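YHDH (PDB 1O89) probably catalyses the NADPH-dependent reduction of acrylyl-CoA to propanoyl-CoA and forms a homodimer. Local coordinates at residues Pro325-Ala330 against Asn334-Arg339; Leu25-Gln30 against Thr34-Gln39; Arg140-Ile145 against Gln298-Leu303. One frame throughout, in Å; residues are numbered along the deposited sequence.

Contact 1: residues Pro325-Ala330 against Asn334-Arg339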
loop_
_atom_site.group_PDB
_atom_site.type_symbol
_atom_site.label_atom_id
_atom_site.label_comp_id
_atom_site.label_asym_id
_atom_site.label_seq_id
_atom_site.Cartn_x
_atom_site.Cartn_y
_atom_site.Cartn_z
ATOM N N PRO A 325 -14.981 -36.013 0.743
ATOM C CA PRO A 325 -15.915 -35.628 1.810
ATOM C C PRO A 325 -15.380 -35.894 3.224
ATOM O O PRO A 325 -15.410 -35.000 4.070
ATOM C CB PRO A 325 -17.150 -36.484 1.513
ATOM C CG PRO A 325 -17.060 -36.770 0.045
ATOM C CD PRO A 325 -15.601 -36.975 -0.191
ATOM N N ASN A 326 -14.881 -37.102 3.467
ATOM C CA ASN A 326 -14.350 -37.437 4.776
ATOM C C ASN A 326 -13.077 -36.652 5.114
ATOM O O ASN A 326 -12.926 -36.181 6.240
ATOM C CB ASN A 326 -14.112 -38.948 4.890
ATOM C CG ASN A 326 -15.405 -39.738 5.096
ATOM O OD1 ASN A 326 -15.397 -40.967 5.036
ATOM N ND2 ASN A 326 -16.516 -39.039 5.339
ATOM N N PHE A 327 -12.176 -36.503 4.145
ATOM C CA PHE A 327 -10.957 -35.709 4.339
ATOM C C PHE A 327 -11.250 -34.218 4.476
ATOM O O PHE A 327 -10.494 -33.496 5.123
ATOM C CB PHE A 327 -9.935 -35.962 3.217
ATOM C CG PHE A 327 -8.993 -37.085 3.525
ATOM C CD1 PHE A 327 -9.443 -38.402 3.507
ATOM C CD2 PHE A 327 -7.675 -36.828 3.883
ATOM C CE1 PHE A 327 -8.591 -39.459 3.829
ATOM C CE2 PHE A 327 -6.812 -37.869 4.197
ATOM C CZ PHE A 327 -7.272 -39.194 4.170
ATOM N N ALA A 328 -12.357 -33.763 3.891
ATOM C CA ALA A 328 -12.758 -32.366 4.013
ATOM C C ALA A 328 -13.164 -32.084 5.450
ATOM O O ALA A 328 -12.848 -31.025 5.988
ATOM C CB ALA A 328 -13.898 -32.028 3.052
ATOM N N GLU A 329 -13.854 -33.044 6.064
ATOM C CA GLU A 329 -14.279 -32.932 7.461
ATOM C C GLU A 329 -13.078 -32.882 8.400
ATOM O O GLU A 329 -13.121 -32.199 9.423
ATOM C CB GLU A 329 -15.168 -34.112 7.872
ATOM C CG GLU A 329 -16.422 -34.303 7.033
ATOM C CD GLU A 329 -17.648 -34.630 7.868
ATOM O OE1 GLU A 329 -17.511 -35.343 8.892
ATOM O OE2 GLU A 329 -18.753 -34.178 7.496
ATOM N N ALA A 330 -12.026 -33.618 8.051
ATOM C CA ALA A 330 -10.804 -33.666 8.844
ATOM C C ALA A 330 -10.032 -32.345 8.772
ATOM O O ALA A 330 -9.511 -31.877 9.782
ATOM C CB ALA A 330 -9.929 -34.826 8.399
ATOM N N ASN A 334 -9.353 -29.557 11.777
ATOM C CA ASN A 334 -7.894 -29.611 11.877
ATOM C C ASN A 334 -7.388 -30.945 12.443
ATOM O O ASN A 334 -7.074 -31.063 13.622
ATOM C CB ASN A 334 -7.341 -28.406 12.657
ATOM C CG ASN A 334 -6.169 -27.738 11.949
ATOM O OD1 ASN A 334 -5.398 -28.386 11.238
ATOM N ND2 ASN A 334 -6.031 -26.434 12.147
ATOM N N GLN A 335 -7.338 -31.947 11.569
ATOM C CA GLN A 335 -6.810 -33.271 11.887
ATOM C C GLN A 335 -5.688 -33.658 10.925
ATOM O O GLN A 335 -5.077 -34.712 11.086
ATOM C CB GLN A 335 -7.931 -34.323 11.821
ATOM C CG GLN A 335 -7.898 -35.380 12.943
ATOM C CD GLN A 335 -6.998 -36.595 12.652
ATOM O OE1 GLN A 335 -6.462 -37.198 13.585
ATOM N NE2 GLN A 335 -6.850 -36.957 11.380
ATOM N N ILE A 336 -5.416 -32.813 9.931
ATOM C CA ILE A 336 -4.466 -33.150 8.884
ATOM C C ILE A 336 -3.269 -32.216 8.948
ATOM O O ILE A 336 -3.417 -30.995 9.147
ATOM C CB ILE A 336 -5.140 -33.086 7.477
ATOM C CG1 ILE A 336 -6.352 -34.027 7.411
ATOM C CG2 ILE A 336 -4.132 -33.432 6.365
ATOM C CD1 ILE A 336 -6.063 -35.471 7.830
ATOM N N GLN A 337 -2.085 -32.814 8.785
ATOM C CA GLN A 337 -0.837 -32.074 8.657
ATOM C C GLN A 337 -0.404 -32.088 7.194
ATOM O O GLN A 337 -0.380 -33.146 6.559
ATOM C CB GLN A 337 0.247 -32.708 9.528
ATOM C CG GLN A 337 0.886 -31.753 10.512
ATOM C CD GLN A 337 1.736 -32.481 11.529
ATOM O OE1 GLN A 337 2.738 -33.105 11.175
ATOM N NE2 GLN A 337 1.333 -32.419 12.789
ATOM N N GLY A 338 -0.071 -30.912 6.662
ATOM C CA GLY A 338 0.378 -30.795 5.283
ATOM C C GLY A 338 -0.726 -30.929 4.241
ATOM O O GLY A 338 -1.912 -30.784 4.533
ATOM N N ARG A 339 -0.318 -31.247 3.017
ATOM C CA ARG A 339 -1.189 -31.187 1.849
ATOM C C ARG A 339 -2.062 -32.413 1.709
ATOM O O ARG A 339 -1.590 -33.541 1.906
ATOM C CB ARG A 339 -0.351 -31.073 0.581
ATOM C CG ARG A 339 0.179 -29.712 0.305
ATOM C CD ARG A 339 0.975 -29.107 1.420
ATOM N NE ARG A 339 1.765 -27.958 0.973
ATOM C CZ ARG A 339 2.371 -27.109 1.787
ATOM N NH1 ARG A 339 2.289 -27.245 3.111
ATOM N NH2 ARG A 339 3.066 -26.110 1.276
#
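Ala330 meets Ile336 where the chain folds back past the end of helix 324-332. Ala330 CB is 3.8 Å from Ile336 CG1 and 4.0 Å from Ile336 CD1, so one methyl group sits against two consecutive carbons of the isoleucine branch. CG1 stands opposite the carbonyl carbon and beside the backbone N (chi1 -57°), which turns this longer branch back to the helix. Alongside, Gln335 CB lies 4.0 Å from Ala330 CB. Gln335 N gives a 2.8 Å hydrogen bond to Ala330 O, bent to 134° at the hydrogen and tilted from the carbonyl plane. The positive phi of Asn334 (64°) marks the residue at which the chain leaves helical geometry.

Packing is slacker at the Phe327 ring, whose CE2 approaches Ile336 CD1 obliquely at 4.4 Å; Ile319 and Leu60 also touch this phenylalanine. Toward solvent, Gln335 carries its amide off from the helix, and exposed Asn334, an NADP(+)-binding residue, turns its side chain to Arg201 of the same site. The chemistry implies that one backbone bond and a small apolar patch set the course of the chain, while the cofactor-binding asparagine keeps its polar group outside that patch.

Contact 2: residues Leu25-Gln30 against Thr34-Gln39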
loop_
_atom_site.group_PDB
_atom_site.type_symbol
_atom_site.label_atom_id
_atom_site.label_comp_id
_atom_site.label_asym_id
_atom_site.label_seq_id
_atom_site.Cartn_x
_atom_site.Cartn_y
_atom_site.Cartn_z
ATOM N N LEU A 25 -16.650 -35.129 -8.121
ATOM C CA LEU A 25 -17.301 -34.811 -6.860
ATOM C C LEU A 25 -18.192 -33.591 -7.098
ATOM O O LEU A 25 -17.696 -32.514 -7.393
ATOM C CB LEU A 25 -16.287 -34.528 -5.753
ATOM C CG LEU A 25 -16.914 -34.362 -4.355
ATOM C CD1 LEU A 25 -17.184 -35.708 -3.729
ATOM C CD2 LEU A 25 -16.032 -33.516 -3.446
ATOM N N LEU A 26 -19.503 -33.799 -6.989
ATOM C CA LEU A 26 -20.514 -32.770 -7.209
ATOM C C LEU A 26 -21.152 -32.335 -5.883
ATOM O O LEU A 26 -21.593 -33.160 -5.088
ATOM C CB LEU A 26 -21.599 -33.294 -8.167
ATOM C CG LEU A 26 -22.519 -32.267 -8.847
ATOM C CD1 LEU A 26 -21.754 -31.460 -9.876
ATOM C CD2 LEU A 26 -23.731 -32.938 -9.507
ATOM N N LEU A 27 -21.181 -31.026 -5.660
ATOM C CA LEU A 27 -21.842 -30.443 -4.506
ATOM C C LEU A 27 -23.223 -29.979 -4.930
ATOM O O LEU A 27 -23.363 -29.291 -5.930
ATOM C CB LEU A 27 -21.035 -29.263 -3.963
ATOM C CG LEU A 27 -19.585 -29.560 -3.568
ATOM C CD1 LEU A 27 -18.964 -28.377 -2.808
ATOM C CD2 LEU A 27 -19.495 -30.847 -2.754
ATOM N N GLU A 28 -24.235 -30.384 -4.177
ATOM C CA GLU A 28 -25.621 -29.992 -4.428
ATOM C C GLU A 28 -26.224 -29.473 -3.130
ATOM O O GLU A 28 -25.871 -29.955 -2.054
ATOM C CB GLU A 28 -26.425 -31.197 -4.918
ATOM C CG GLU A 28 -26.059 -31.656 -6.318
ATOM C CD GLU A 28 -26.705 -32.977 -6.704
ATOM O OE1 GLU A 28 -26.331 -34.033 -6.139
ATOM O OE2 GLU A 28 -27.587 -32.960 -7.582
ATOM N N GLN A 29 -27.120 -28.494 -3.216
ATOM C CA GLN A 29 -27.847 -28.031 -2.038
ATOM C C GLN A 29 -29.216 -28.699 -2.038
ATOM O O GLN A 29 -30.101 -28.294 -2.799
ATOM C CB GLN A 29 -27.996 -26.501 -2.030
ATOM C CG GLN A 29 -26.987 -25.778 -1.135
ATOM C CD GLN A 29 -27.367 -24.330 -0.825
ATOM O OE1 GLN A 29 -26.526 -23.550 -0.367
ATOM N NE2 GLN A 29 -28.618 -23.973 -1.069
ATOM N N GLN A 30 -29.377 -29.725 -1.196
ATOM C CA GLN A 30 -30.629 -30.486 -1.100
ATOM C C GLN A 30 -31.190 -30.447 0.321
ATOM O O GLN A 30 -30.479 -30.755 1.291
ATOM C CB GLN A 30 -30.403 -31.933 -1.542
ATOM N N THR A 34 -25.515 -29.172 2.178
ATOM C CA THR A 34 -24.801 -29.588 0.970
ATOM C C THR A 34 -24.482 -31.080 0.961
ATOM O O THR A 34 -23.735 -31.558 1.804
ATOM C CB THR A 34 -23.468 -28.807 0.790
ATOM O OG1 THR A 34 -22.535 -29.195 1.803
ATOM C CG2 THR A 34 -23.640 -27.313 0.996
ATOM N N LEU A 35 -25.043 -31.804 -0.003
ATOM C CA LEU A 35 -24.675 -33.196 -0.267
ATOM C C LEU A 35 -23.496 -33.236 -1.239
ATOM O O LEU A 35 -23.580 -32.712 -2.353
ATOM C CB LEU A 35 -25.875 -33.963 -0.854
ATOM C CG LEU A 35 -25.792 -35.495 -0.995
ATOM C CD1 LEU A 35 -26.360 -36.205 0.234
ATOM C CD2 LEU A 35 -26.514 -35.973 -2.270
ATOM N N ALA A 36 -22.401 -33.849 -0.793
ATOM C CA ALA A 36 -21.213 -34.065 -1.617
ATOM C C ALA A 36 -21.117 -35.554 -1.964
ATOM O O ALA A 36 -21.012 -36.401 -1.075
ATOM C CB ALA A 36 -19.971 -33.613 -0.871
ATOM N N SER A 37 -21.179 -35.865 -3.255
ATOM C CA SER A 37 -21.133 -37.247 -3.728
ATOM C C SER A 37 -20.426 -37.359 -5.079
ATOM O O SER A 37 -20.446 -36.427 -5.879
ATOM C CB SER A 37 -22.549 -37.814 -3.837
ATOM O OG SER A 37 -23.235 -37.275 -4.951
ATOM N N VAL A 38 -19.813 -38.509 -5.332
ATOM C CA VAL A 38 -19.155 -38.756 -6.610
ATOM C C VAL A 38 -20.205 -39.214 -7.624
ATOM O O VAL A 38 -21.012 -40.095 -7.346
ATOM C CB VAL A 38 -17.999 -39.783 -6.469
ATOM C CG1 VAL A 38 -17.472 -40.229 -7.842
ATOM C CG2 VAL A 38 -16.878 -39.177 -5.647
ATOM N N GLN A 39 -20.183 -38.602 -8.798
ATOM C CA GLN A 39 -21.196 -38.826 -9.821
ATOM C C GLN A 39 -20.569 -38.910 -11.206
ATOM O O GLN A 39 -19.481 -38.384 -11.449
ATOM C CB GLN A 39 -22.229 -37.699 -9.787
ATOM C CG GLN A 39 -23.429 -38.004 -8.921
ATOM C CD GLN A 39 -24.322 -36.792 -8.718
ATOM O OE1 GLN A 39 -25.009 -36.350 -9.648
ATOM N NE2 GLN A 39 -24.317 -36.252 -7.502
#
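Leu25-Gln30 and Thr34-Gln39 pair as the two arms of a beta hairpin near the start of the modelled chain, strands 23-28 and 35-40, with the centre of the contact about 24 Å from the centre of the chain. The strand directions differ by 147°, an antiparallel pair with marked twist. Leu26 with Ser37 and Glu28 with Leu35 are hydrogen-bonded pairs, each joined by two backbone bonds; Leu26 N to Ser37 O, at 3.0 Å, is close to straight. Leu27 with Ala36 is the non-hydrogen-bonded pair between them, and Leu25 with Val38 another beyond Leu26-Ser37.

The face carrying Leu25, Leu27, Ala36 and Val38 is apolar. Leu27 CD2 presses on Ala36 CB at 3.4 Å, tighter than usual van der Waals contact, while Leu25 CD1 reaches Val38 CG2 at 4.0 Å. Helix 62-69 packs on this face through Ile68, which touches Leu25, Leu27 and Ala36.

On the other face Gln39 runs extended beyond CG and bridges both arms. Its NE2 donates to Ser37 OG at 3.0 Å and to Glu28 OE1 at 3.3 Å, both acceptors lying near the amide plane. Glu28 OE1, however, is met from above its carboxylate, 54° out of plane. Slanting across the amide, Leu26 brings CD2 within 3.6 Å of Gln39 OE1. Replacing Gln39 with an alanine would probably leave Glu28 OE1 and Ser37 OG without their common donor, and uncover the methyl end of Leu26.

Four backbone bonds in register, an apolar face laid on a helix and a more polar opposite face identify a twisted two-stranded antiparallel beta hairpin.

Contact 3: residues Arg140-Ile145 against Gln298-Leu303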
loop_
_atom_site.group_PDB
_atom_site.type_symbol
_atom_site.label_atom_id
_atom_site.label_comp_id
_atom_site.label_asym_id
_atom_site.label_seq_id
_atom_site.Cartn_x
_atom_site.Cartn_y
_atom_site.Cartn_z
ATOM N N ARG A 140 1.836 -33.045 -10.121
ATOM C CA ARG A 140 1.812 -33.309 -8.686
ATOM C C ARG A 140 2.482 -32.181 -7.903
ATOM O O ARG A 140 1.912 -31.667 -6.954
ATOM C CB ARG A 140 2.485 -34.648 -8.366
ATOM C CG ARG A 140 2.230 -35.169 -6.961
ATOM C CD ARG A 140 2.666 -36.626 -6.763
ATOM N NE ARG A 140 2.340 -37.109 -5.430
ATOM C CZ ARG A 140 3.067 -36.874 -4.332
ATOM N NH1 ARG A 140 4.180 -36.139 -4.373
ATOM N NH2 ARG A 140 2.672 -37.380 -3.170
ATOM N N LYS A 141 3.693 -31.811 -8.304
ATOM C CA LYS A 141 4.429 -30.736 -7.650
ATOM C C LYS A 141 3.637 -29.434 -7.707
ATOM O O LYS A 141 3.591 -28.693 -6.732
ATOM C CB LYS A 141 5.803 -30.525 -8.306
ATOM C CG LYS A 141 6.785 -31.669 -8.110
ATOM C CD LYS A 141 8.113 -31.377 -8.810
ATOM C CE LYS A 141 9.168 -32.438 -8.511
ATOM N NZ LYS A 141 10.568 -31.898 -8.637
ATOM N N ALA A 142 3.008 -29.162 -8.841
ATOM C CA ALA A 142 2.241 -27.930 -9.001
ATOM C C ALA A 142 1.088 -27.872 -8.007
ATOM O O ALA A 142 0.778 -26.824 -7.483
ATOM C CB ALA A 142 1.717 -27.791 -10.423
ATOM N N MET A 143 0.456 -28.997 -7.736
ATOM C CA MET A 143 -0.641 -29.007 -6.779
ATOM C C MET A 143 -0.160 -28.993 -5.342
ATOM O O MET A 143 -0.885 -28.533 -4.480
ATOM C CB MET A 143 -1.560 -30.197 -7.034
ATOM C CG MET A 143 -2.234 -30.113 -8.386
ATOM S SD MET A 143 -3.297 -28.669 -8.468
ATOM C CE MET A 143 -2.328 -27.514 -9.335
ATOM N N ILE A 144 1.039 -29.515 -5.083
ATOM C CA ILE A 144 1.667 -29.372 -3.779
ATOM C C ILE A 144 1.870 -27.881 -3.476
ATOM O O ILE A 144 1.521 -27.423 -2.389
ATOM C CB ILE A 144 3.012 -30.125 -3.720
ATOM C CG1 ILE A 144 2.772 -31.635 -3.659
ATOM C CG2 ILE A 144 3.861 -29.665 -2.492
ATOM C CD1 ILE A 144 4.003 -32.450 -3.944
ATOM N N ILE A 145 2.404 -27.136 -4.446
ATOM C CA ILE A 145 2.617 -25.691 -4.302
ATOM C C ILE A 145 1.260 -25.037 -4.074
ATOM O O ILE A 145 1.016 -24.428 -3.029
ATOM C CB ILE A 145 3.301 -25.073 -5.569
ATOM C CG1 ILE A 145 4.720 -25.612 -5.764
ATOM C CG2 ILE A 145 3.370 -23.560 -5.474
ATOM C CD1 ILE A 145 5.270 -25.332 -7.177
ATOM N N GLN A 298 5.037 -15.331 -14.420
ATOM C CA GLN A 298 6.240 -14.873 -13.756
ATOM C C GLN A 298 6.376 -15.497 -12.362
ATOM O O GLN A 298 7.462 -15.899 -11.969
ATOM C CB GLN A 298 6.251 -13.354 -13.695
ATOM C CG GLN A 298 7.435 -12.754 -12.954
ATOM C CD GLN A 298 7.367 -11.235 -12.872
ATOM O OE1 GLN A 298 8.365 -10.589 -12.539
ATOM N NE2 GLN A 298 6.201 -10.662 -13.184
ATOM N N ALA A 299 5.271 -15.608 -11.635
ATOM C CA ALA A 299 5.303 -16.136 -10.281
ATOM C C ALA A 299 5.615 -17.615 -10.272
ATOM O O ALA A 299 6.307 -18.085 -9.363
ATOM C CB ALA A 299 3.981 -15.887 -9.548
ATOM N N TRP A 300 5.080 -18.348 -11.241
ATOM C CA TRP A 300 5.323 -19.782 -11.301
ATOM C C TRP A 300 6.777 -20.056 -11.633
ATOM O O TRP A 300 7.349 -21.005 -11.116
ATOM C CB TRP A 300 4.389 -20.493 -12.293
ATOM C CG TRP A 300 3.047 -20.759 -11.689
ATOM C CD1 TRP A 300 1.904 -20.066 -11.914
ATOM C CD2 TRP A 300 2.725 -21.759 -10.713
ATOM N NE1 TRP A 300 0.881 -20.575 -11.156
ATOM C CE2 TRP A 300 1.357 -21.614 -10.404
ATOM C CE3 TRP A 300 3.451 -22.786 -10.087
ATOM C CZ2 TRP A 300 0.698 -22.445 -9.502
ATOM C CZ3 TRP A 300 2.802 -23.608 -9.189
ATOM C CH2 TRP A 300 1.431 -23.435 -8.904
ATOM N N GLN A 301 7.367 -19.242 -12.505
ATOM C CA GLN A 301 8.783 -19.375 -12.848
ATOM C C GLN A 301 9.653 -19.129 -11.608
ATOM O O GLN A 301 10.620 -19.841 -11.364
ATOM C CB GLN A 301 9.155 -18.376 -13.944
ATOM C CG GLN A 301 10.430 -18.704 -14.658
ATOM C CD GLN A 301 11.558 -17.717 -14.384
ATOM O OE1 GLN A 301 11.703 -17.199 -13.259
ATOM N NE2 GLN A 301 12.383 -17.476 -15.409
ATOM N N ARG A 302 9.281 -18.116 -10.832
ATOM C CA ARG A 302 9.985 -17.765 -9.606
ATOM C C ARG A 302 9.907 -18.881 -8.550
ATOM O O ARG A 302 10.889 -19.133 -7.843
ATOM C CB ARG A 302 9.432 -16.450 -9.036
ATOM C CG ARG A 302 9.920 -15.190 -9.779
ATOM C CD ARG A 302 11.414 -14.964 -9.694
ATOM N NE ARG A 302 11.843 -14.879 -8.300
ATOM C CZ ARG A 302 11.811 -13.769 -7.562
ATOM N NH1 ARG A 302 11.406 -12.603 -8.075
ATOM N NH2 ARG A 302 12.211 -13.819 -6.297
ATOM N N LEU A 303 8.758 -19.555 -8.463
ATOM C CA LEU A 303 8.587 -20.672 -7.530
ATOM C C LEU A 303 9.528 -21.828 -7.849
ATOM O O LEU A 303 10.022 -22.497 -6.952
ATOM C CB LEU A 303 7.146 -21.171 -7.555
ATOM C CG LEU A 303 6.187 -20.296 -6.767
ATOM C CD1 LEU A 303 4.769 -20.437 -7.300
ATOM C CD2 LEU A 303 6.266 -20.660 -5.310
#
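Ile145 overlaps the outer edge of the Trp300 indole, its side chain sliding past the ring in the opposite direction. CD1 of Ile145 is 3.6 Å from Trp300 CZ3 and lies near the ring plane, so this methyl abuts the rim of the six-membered ring and does not stack on it. Ile145 CG2 adds a second touch, 3.8 Å from the same CZ3, and also bears on Leu303 CD1 at 3.9 Å. This branch touches both tryptophan and leucine, which lie on the same side of it; it stands opposite the backbone N, with CG1 beside that nitrogen (chi1 -65°).

Leu303 also works on the indole from its own helix, its CD1 lying 3.9 Å above one face and offset toward the rim. At the ring edge Trp300 CH2 faces Ala142 O at 3.7 Å, a close approach of a helix carbonyl to an aromatic carbon.

The short segments' axes stand 102° apart and come no closer than 12.2 Å, so large side chains span the gap. Helix 139-161 precedes the parallel nucleotide-binding sheet in the chain and helix 293-306 follows its last strand, 282-285, so the contact joins the helices that flank this sheet in sequence. Phe150 and Leu137 also touch Trp300. The charged neighbours find partners elsewhere: Arg140 pairs with Glu318, and Arg302 with Glu160 and Asp306.

Cohesion between these buried segments thus comes from the fit of isoleucine, tryptophan and leucine, through dispersion and exclusion of water, with no polar bond joining them to fix a direction.

In the fold
Along the chain contact 2 comes first, contact 3 next, its two helices coming before and after the strands of the nucleotide-binding sheet in sequence, and contact 1 last. Centres of contacts 1 and 2 are about 18 Å apart, yet they touch: Pro325 CG lies 3.9 Å from Leu25 CD1, and helix 62-69 serves both, with Ile68 meeting Leu25 and Ala328. Contacts 1 and 3, about 22 Å apart between centres, join through a weak bond from Arg339 NE to Ile144 O, where strand 340-343 passes helix 139-161. Contacts 2 and 3 stay separate, their nearest atoms about 15 Å apart. Contact 1 therefore connects the peripheral hairpin with the buried helix pair, and brings Asn334 to the cofactor site.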